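Local coordinates for protein soluble lytic transglycosylase B3 (Pseudomonas aeruginosa, PDB 5ANZ) that binds calcium and probably acts as a lytic transglycosylase that cleaves peptidoglycan in bacterial cell-wall turnover, at residues Arg108-His119 against Val138-Tyr147; Thr211-Asp220 against Gly232-Tyr241. All coordinates share one frame; numbering follows the deposited sequence. Where two conformers were deposited one is given.

Contact 1: Arg108-His119 against Val138-Tyr147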
# COMPACT_ATOMS: atom_id res chain seq x y z
N ARG A 108 14.54 -9.91 5.69
CA ARG A 108 13.35 -9.28 6.26
C ARG A 108 12.49 -10.33 6.97
O ARG A 108 11.88 -10.05 8.00
CB ARG A 108 12.52 -8.55 5.21
CG ARG A 108 11.28 -7.84 5.82
CD ARG A 108 10.63 -6.80 4.89
NE ARG A 108 11.51 -5.65 4.66
CZ ARG A 108 12.26 -5.47 3.58
NH1 ARG A 108 12.22 -6.36 2.59
NH2 ARG A 108 13.04 -4.41 3.47
N VAL A 109 12.41 -11.53 6.40
CA VAL A 109 11.65 -12.59 7.05
C VAL A 109 12.26 -12.90 8.42
O VAL A 109 11.56 -12.94 9.43
CB VAL A 109 11.64 -13.89 6.21
CG1 VAL A 109 10.93 -15.03 6.95
CG2 VAL A 109 11.02 -13.64 4.84
N ARG A 110 13.57 -13.11 8.46
CA ARG A 110 14.16 -13.47 9.73
C ARG A 110 14.08 -12.32 10.73
O ARG A 110 13.90 -12.57 11.92
CB ARG A 110 15.61 -13.94 9.57
CG ARG A 110 16.60 -12.89 9.18
CD ARG A 110 17.98 -13.54 9.08
NE ARG A 110 19.03 -12.54 9.06
CZ ARG A 110 20.33 -12.82 9.09
NH1 ARG A 110 20.73 -14.08 9.15
NH2 ARG A 110 21.22 -11.84 9.07
N GLN A 111 14.17 -11.06 10.27
CA GLN A 111 14.07 -9.94 11.22
C GLN A 111 12.66 -9.90 11.82
O GLN A 111 12.50 -9.61 13.01
CB GLN A 111 14.39 -8.60 10.55
CG GLN A 111 15.86 -8.30 10.36
CD GLN A 111 16.09 -6.96 9.66
OE1 GLN A 111 15.22 -6.45 8.95
NE2 GLN A 111 17.27 -6.38 9.87
N GLY A 112 11.65 -10.21 11.01
CA GLY A 112 10.27 -10.24 11.49
C GLY A 112 10.05 -11.37 12.48
O GLY A 112 9.34 -11.22 13.48
N GLN A 113 10.65 -12.52 12.22
CA GLN A 113 10.58 -13.62 13.18
C GLN A 113 11.24 -13.22 14.49
O GLN A 113 10.77 -13.61 15.57
CB GLN A 113 11.25 -14.87 12.61
CG GLN A 113 10.45 -15.48 11.47
CD GLN A 113 11.26 -16.49 10.68
OE1 GLN A 113 12.49 -16.40 10.60
NE2 GLN A 113 10.58 -17.48 10.10
N ALA A 114 12.32 -12.45 14.42
CA ALA A 114 13.00 -12.01 15.63
C ALA A 114 12.13 -11.02 16.40
O ALA A 114 12.11 -11.04 17.64
CB ALA A 114 14.34 -11.39 15.29
N ARG A 115 11.42 -10.15 15.68
CA ARG A 115 10.53 -9.19 16.32
C ARG A 115 9.33 -9.87 16.97
O ARG A 115 8.85 -9.44 18.02
CB ARG A 115 10.05 -8.15 15.32
CG ARG A 115 11.20 -7.29 14.78
CD ARG A 115 11.89 -6.57 15.91
NE ARG A 115 13.08 -5.85 15.46
CZ ARG A 115 13.16 -4.53 15.35
NH1 ARG A 115 12.12 -3.78 15.66
NH2 ARG A 115 14.29 -3.97 14.93
N LEU A 116 8.82 -10.91 16.33
CA LEU A 116 7.69 -11.65 16.86
C LEU A 116 8.07 -12.26 18.21
O LEU A 116 7.24 -12.31 19.13
CB LEU A 116 7.24 -12.73 15.86
CG LEU A 116 6.37 -12.21 14.72
CD1 LEU A 116 6.39 -13.19 13.55
CD2 LEU A 116 4.93 -11.94 15.20
N ALA A 117 9.32 -12.70 18.34
CA ALA A 117 9.78 -13.27 19.60
C ALA A 117 10.06 -12.19 20.63
O ALA A 117 9.69 -12.33 21.79
CB ALA A 117 11.01 -14.12 19.37
N GLN A 118 10.70 -11.11 20.19
CA GLN A 118 11.13 -10.06 21.10
C GLN A 118 9.94 -9.38 21.74
O GLN A 118 9.95 -9.08 22.94
CB GLN A 118 11.98 -9.03 20.36
CG GLN A 118 12.36 -7.81 21.19
CD GLN A 118 13.08 -6.75 20.37
OE1 GLN A 118 13.26 -6.89 19.16
NE2 GLN A 118 13.48 -5.67 21.03
N HIS A 119 8.91 -9.15 20.94
CA HIS A 119 7.74 -8.41 21.40
C HIS A 119 6.54 -9.32 21.63
O HIS A 119 5.39 -8.88 21.53
CB HIS A 119 7.37 -7.33 20.39
CG HIS A 119 8.45 -6.32 20.20
ND1 HIS A 119 8.93 -5.54 21.22
CD2 HIS A 119 9.16 -5.97 19.09
CE1 HIS A 119 9.89 -4.75 20.76
NE2 HIS A 119 10.04 -4.99 19.47
N VAL A 138 3.00 -7.55 12.30
CA VAL A 138 4.44 -7.49 12.12
C VAL A 138 4.81 -7.40 10.63
O VAL A 138 5.77 -6.72 10.27
CB VAL A 138 5.15 -8.68 12.81
CG1 VAL A 138 6.63 -8.77 12.40
CG2 VAL A 138 5.03 -8.52 14.34
N ALA A 139 4.04 -8.05 9.75
CA ALA A 139 4.34 -7.93 8.33
C ALA A 139 4.16 -6.50 7.84
O ALA A 139 4.95 -6.02 7.04
CB ALA A 139 3.47 -8.90 7.51
N ILE A 140 3.11 -5.84 8.30
CA ILE A 140 2.88 -4.44 7.89
C ILE A 140 4.05 -3.58 8.38
O ILE A 140 4.56 -2.72 7.65
CB ILE A 140 1.54 -3.92 8.45
CG1 ILE A 140 0.33 -4.59 7.77
CG2 ILE A 140 1.46 -2.37 8.31
CD1 ILE A 140 -0.10 -4.03 6.41
N TRP A 141 4.44 -3.81 9.63
CA TRP A 141 5.54 -3.09 10.24
C TRP A 141 6.82 -3.27 9.41
O TRP A 141 7.58 -2.34 9.18
CB TRP A 141 5.74 -3.62 11.66
CG TRP A 141 6.62 -2.85 12.59
CD1 TRP A 141 6.95 -1.52 12.56
CD2 TRP A 141 7.26 -3.40 13.74
NE1 TRP A 141 7.75 -1.21 13.65
CE2 TRP A 141 7.96 -2.35 14.38
CE3 TRP A 141 7.29 -4.68 14.32
CZ2 TRP A 141 8.68 -2.55 15.55
CZ3 TRP A 141 7.99 -4.87 15.48
CH2 TRP A 141 8.69 -3.82 16.09
N GLY A 142 7.07 -4.50 8.97
CA GLY A 142 8.21 -4.77 8.11
C GLY A 142 8.13 -4.04 6.77
O GLY A 142 9.11 -3.47 6.30
N MET A 143 6.95 -4.07 6.15
CA MET A 143 6.78 -3.44 4.84
C MET A 143 6.79 -1.91 4.93
O MET A 143 7.24 -1.25 3.99
CB MET A 143 5.47 -3.91 4.18
CG MET A 143 5.53 -5.36 3.69
SD MET A 143 6.78 -5.64 2.43
CE MET A 143 6.08 -4.65 1.10
N GLU A 144 6.31 -1.36 6.04
CA GLU A 144 6.19 0.09 6.14
C GLU A 144 7.49 0.78 6.52
O GLU A 144 7.82 1.82 5.94
CB GLU A 144 5.09 0.47 7.14
CG GLU A 144 3.71 0.16 6.61
CD GLU A 144 3.36 1.01 5.40
OE1 GLU A 144 3.82 2.17 5.35
OE2 GLU A 144 2.66 0.53 4.48
N SER A 145 8.23 0.21 7.48
CA SER A 145 9.44 0.89 7.95
C SER A 145 10.58 -0.07 8.30
O SER A 145 11.48 0.30 9.04
CB SER A 145 9.12 1.74 9.18
OG SER A 145 8.79 0.93 10.30
N ASN A 146 10.53 -1.30 7.78
CA ASN A 146 11.53 -2.30 8.17
C ASN A 146 11.60 -2.46 9.69
O ASN A 146 12.68 -2.47 10.28
CB ASN A 146 12.90 -1.92 7.62
CG ASN A 146 13.78 -3.14 7.43
OD1 ASN A 146 13.30 -4.22 7.08
ND2 ASN A 146 15.07 -2.97 7.67
N TYR A 147 10.43 -2.57 10.32
CA TYR A 147 10.31 -2.79 11.76
C TYR A 147 10.91 -1.62 12.54
O TYR A 147 11.50 -1.80 13.60
CB TYR A 147 10.96 -4.10 12.17
CG TYR A 147 10.63 -5.26 11.25
CD1 TYR A 147 9.38 -5.86 11.28
CD2 TYR A 147 11.58 -5.79 10.38
CE1 TYR A 147 9.07 -6.93 10.46
CE2 TYR A 147 11.27 -6.86 9.54
CZ TYR A 147 10.01 -7.42 9.59
OH TYR A 147 9.74 -8.47 8.76
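Tyr-147 lays its ring along the helix carrying Arg-108 and Gly-112 and donates a hydrogen bond from its hydroxyl to a backbone carbonyl there: OH to Arg-108 O is 2.8 Å. This oxygen already takes the helical bond from Gly-112 N, and the two donors reach it from opposite faces of the carbonyl plane, the hydroxyl standing 38° out of it. Two bonds therefore grip one acceptor. The ring fits because both neighbouring helices offer glycine: Gly-112 CA lies 3.4 Å from Tyr-147 CZ, and Gly-142 CA sits 3.3 Å above the ring plane, offset toward its rim. Trp-141 O accepts from Ser-145 N and Tyr-147 N on opposite faces, while Asn-146 and Tyr-147 take positive phi.

Beside this bond, Arg-108 bends at chi3 (-66°) and turns its NE toward Asn-146 OD1, a weak hydrogen bond of 3.3 Å. The polar ends have firmer partners further out: Arg-108 NH1 meets Ala-103 O, and Asn-146 ND2 meets Ser-149 OG. Arg-115 NH1 lies 3.7 Å from Tyr-147 CB, which sits over one face of the guanidinium, while Trp-141 CH2 lies at its edge. The indole N-H is satisfied by Gln-204 OE1. Leu-116 CD2 against Val-138 CG2, at 3.5 Å, supplies an apolar flank.

The axes of 108-118 and 138-145 run at 130° between their N-to-C directions, and the second helix leads into Glu-Ser-Asn-Tyr-Gly, which matches the Glu-Ser-x-x-Gly motif of lytic transglycosylases. The chemistry implies that this turn is probably held largely by main-chain acceptors, helped by the side-chain bonds of Ser-145 to Gln-204 O and Asn-146 to Ser-149, with the arginine-asparagine bond a weaker addition.

Contact 2: Thr211-Asp220 against Gly232-Tyr241. With CA (calcium ion), chain B.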
# COMPACT_ATOMS: atom_id res chain seq x y z
N THR A 211 -4.40 10.19 9.73
CA THR A 211 -4.56 8.80 10.13
C THR A 211 -4.08 8.57 11.56
O THR A 211 -4.71 7.86 12.34
CB THR A 211 -3.81 7.85 9.16
OG1 THR A 211 -4.37 7.99 7.85
CG2 THR A 211 -3.91 6.41 9.63
N HIS A 212 -2.96 9.18 11.92
CA HIS A 212 -2.51 9.13 13.30
C HIS A 212 -3.60 9.66 14.24
O HIS A 212 -3.93 9.02 15.24
CB HIS A 212 -1.23 9.96 13.48
CG HIS A 212 -0.78 10.07 14.90
ND1 HIS A 212 0.19 9.24 15.44
CD2 HIS A 212 -1.18 10.89 15.90
CE1 HIS A 212 0.36 9.55 16.71
NE2 HIS A 212 -0.43 10.55 17.01
N ASN A 213 -4.19 10.79 13.90
CA ASN A 213 -5.13 11.42 14.81
C ASN A 213 -6.43 10.62 14.99
O ASN A 213 -7.10 10.76 16.01
CB ASN A 213 -5.43 12.85 14.35
CG ASN A 213 -4.30 13.81 14.69
OD1 ASN A 213 -3.40 13.47 15.46
ND2 ASN A 213 -4.36 15.02 14.14
N GLN A 214 -6.76 9.77 14.01
CA GLN A 214 -7.95 8.94 14.14
C GLN A 214 -7.64 7.54 14.65
O GLN A 214 -8.46 6.96 15.36
CB GLN A 214 -8.70 8.83 12.81
CG GLN A 214 -9.95 7.98 12.92
CD GLN A 214 -10.88 8.11 11.73
OE1 GLN A 214 -10.63 8.89 10.81
NE2 GLN A 214 -11.96 7.33 11.74
N TYR A 215 -6.47 7.00 14.32
CA TYR A 215 -6.24 5.58 14.63
C TYR A 215 -5.04 5.25 15.51
O TYR A 215 -4.93 4.13 15.98
CB TYR A 215 -6.10 4.78 13.33
CG TYR A 215 -7.34 4.84 12.49
CD1 TYR A 215 -8.43 4.05 12.80
CD2 TYR A 215 -7.43 5.70 11.41
CE1 TYR A 215 -9.60 4.11 12.03
CE2 TYR A 215 -8.58 5.78 10.64
CZ TYR A 215 -9.66 4.97 10.96
OH TYR A 215 -10.80 5.06 10.20
N ALA A 216 -4.15 6.20 15.75
CA ALA A 216 -3.06 5.90 16.66
C ALA A 216 -3.58 5.62 18.08
O ALA A 216 -4.61 6.15 18.52
CB ALA A 216 -2.03 7.03 16.68
N VAL A 217 -2.83 4.77 18.77
CA VAL A 217 -3.17 4.25 20.08
C VAL A 217 -2.07 4.53 21.09
O VAL A 217 -0.89 4.44 20.75
CB VAL A 217 -3.39 2.72 20.00
CG1 VAL A 217 -3.51 2.12 21.38
CG2 VAL A 217 -4.61 2.41 19.13
N ASP A 218 -2.45 4.84 22.33
CA ASP A 218 -1.50 4.87 23.45
C ASP A 218 -1.56 3.53 24.19
O ASP A 218 -2.43 3.33 25.06
CB ASP A 218 -1.82 6.03 24.40
CG ASP A 218 -0.93 6.04 25.63
OD1 ASP A 218 0.13 5.38 25.60
OD2 ASP A 218 -1.29 6.71 26.62
N PHE A 219 -0.66 2.62 23.83
CA PHE A 219 -0.69 1.27 24.36
C PHE A 219 -0.34 1.22 25.83
O PHE A 219 -0.99 0.51 26.59
CB PHE A 219 0.29 0.36 23.59
CG PHE A 219 0.33 -1.04 24.10
CD1 PHE A 219 -0.70 -1.93 23.82
CD2 PHE A 219 1.41 -1.50 24.85
CE1 PHE A 219 -0.67 -3.23 24.30
CE2 PHE A 219 1.44 -2.80 25.33
CZ PHE A 219 0.41 -3.67 25.04
N ASP A 220 0.67 1.97 26.24
CA ASP A 220 1.19 1.82 27.61
C ASP A 220 0.53 2.78 28.61
O ASP A 220 0.69 2.60 29.81
CB ASP A 220 2.70 2.02 27.61
CG ASP A 220 3.11 3.43 27.24
OD1 ASP A 220 2.90 3.81 26.07
OD2 ASP A 220 3.64 4.15 28.11
N GLY A 232 5.21 -0.61 21.46
CA GLY A 232 3.86 -0.91 21.92
C GLY A 232 2.83 -0.02 21.24
O GLY A 232 1.86 -0.52 20.66
N ASP A 233 3.04 1.29 21.30
CA ASP A 233 2.12 2.22 20.64
C ASP A 233 2.06 1.95 19.14
O ASP A 233 0.99 1.97 18.53
CB ASP A 233 2.53 3.68 20.84
CG ASP A 233 2.43 4.15 22.30
OD1 ASP A 233 1.89 3.45 23.20
OD2 ASP A 233 2.89 5.30 22.53
N ALA A 234 3.21 1.70 18.53
CA ALA A 234 3.24 1.46 17.09
C ALA A 234 2.46 0.20 16.71
O ALA A 234 1.68 0.23 15.77
CB ALA A 234 4.70 1.32 16.60
N LEU A 235 2.72 -0.89 17.42
CA LEU A 235 2.07 -2.16 17.11
C LEU A 235 0.56 -2.07 17.37
O LEU A 235 -0.23 -2.55 16.56
CB LEU A 235 2.72 -3.30 17.91
CG LEU A 235 4.20 -3.57 17.54
CD1 LEU A 235 4.86 -4.55 18.55
CD2 LEU A 235 4.30 -4.08 16.11
N ALA A 236 0.18 -1.46 18.48
CA ALA A 236 -1.25 -1.34 18.77
C ALA A 236 -1.93 -0.44 17.75
O ALA A 236 -3.09 -0.70 17.37
CB ALA A 236 -1.45 -0.80 20.17
N SER A 237 -1.23 0.61 17.32
CA SER A 237 -1.78 1.52 16.32
C SER A 237 -2.01 0.80 15.00
O SER A 237 -3.05 0.97 14.36
CB SER A 237 -0.86 2.74 16.11
OG SER A 237 -0.74 3.49 17.30
N THR A 238 -1.04 -0.01 14.60
CA THR A 238 -1.15 -0.77 13.36
C THR A 238 -2.35 -1.70 13.42
O THR A 238 -3.13 -1.79 12.47
CB THR A 238 0.12 -1.57 13.11
OG1 THR A 238 1.22 -0.67 13.02
CG2 THR A 238 0.01 -2.39 11.80
N ALA A 239 -2.50 -2.38 14.56
CA ALA A 239 -3.59 -3.33 14.73
C ALA A 239 -4.94 -2.62 14.72
O ALA A 239 -5.90 -3.09 14.14
CB ALA A 239 -3.42 -4.11 16.04
N ASN A 240 -5.00 -1.48 15.40
CA ASN A 240 -6.23 -0.70 15.45
C ASN A 240 -6.69 -0.29 14.03
O ASN A 240 -7.88 -0.34 13.69
CB ASN A 240 -6.01 0.54 16.33
CG ASN A 240 -7.29 1.27 16.61
OD1 ASN A 240 -8.28 0.67 16.98
ND2 ASN A 240 -7.27 2.58 16.43
N TYR A 241 -5.73 0.11 13.20
CA TYR A 241 -6.03 0.52 11.83
C TYR A 241 -6.46 -0.69 10.98
O TYR A 241 -7.43 -0.62 10.22
CB TYR A 241 -4.81 1.23 11.20
CG TYR A 241 -5.06 1.84 9.83
CD1 TYR A 241 -4.96 1.08 8.68
CD2 TYR A 241 -5.39 3.18 9.70
CE1 TYR A 241 -5.18 1.64 7.43
CE2 TYR A 241 -5.62 3.75 8.47
CZ TYR A 241 -5.51 2.98 7.33
OH TYR A 241 -5.72 3.55 6.10
CA CA B . 2.33 5.70 24.82
O HOH W 1 -4.13 6.49 5.86
O HOH W 2 -9.41 4.69 15.86
O HOH W 3 4.62 6.29 24.80
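One carboxylate, that of Asp-233, holds calcium with both oxygens and still serves the opposing backbone. Its OD2 lies 2.4 Å and its OD1 2.8 Å from the calcium ion, and the same OD1 accepts from Phe-219 N at 2.8 Å, met from above the carboxylate plane. Asp-218 OD1, Asp-220 OD1 and a water also bind the metal, with Asp-222 and Lys-224 O completing seven ligand atoms, while Asp-218 OD2 accepts from Gly-223 N; the alternating spacing is consistent with an EF-hand-like loop.

Further along, Ser-237 OG plays two roles: it donates to Asp-233 O and accepts from Val-217 N at 2.9 Å in a nearly straight bond (N-H...O 161°). Asn-240, its CG swung anti to the backbone N (chi1 -171°), sends ND2 to Tyr-215 O within its own amide plane. On the calcium side of these bonds Val-217 CG1 packs on Ala-236 CB. At the far end the edge of Tyr-241 meets the face of Tyr-215 in a T-shaped pair, planes 77° apart. Tyr-241 CE2 also touches, at 3.4 Å, CG2 of Thr-211, a residue seen to bind N-acetylglucosamine, though this chain holds no sugar.

Calcium binding would probably balance the clustered aspartates, and the shared OD1 implies that metal coordination and loop conformation are coupled.

Overall arrangement
From the N terminus, helix 106-118 leads through helix 120-130 into helix 134-145, and contact 1 closes this largely helical excursion of 18 intervening residues. Only later does contact 2 open, joining helix 209-215 and its trailing loop to helix 231-244 across an 11-residue connection that supplies further calcium ligands. The two closures follow in series, neither nested nor crossed, with centres about 17 Å apart. They nevertheless touch: Trp-141 CE3 packs 3.5 Å from Leu-235 CD2, and Ile-140 meets Thr-238. Helix 120-130, inside the first closure, also covers Val-217 and Asn-240. Helix 231-244 thereby ties the calcium loop to the helical bundle of the transglycosylase domain.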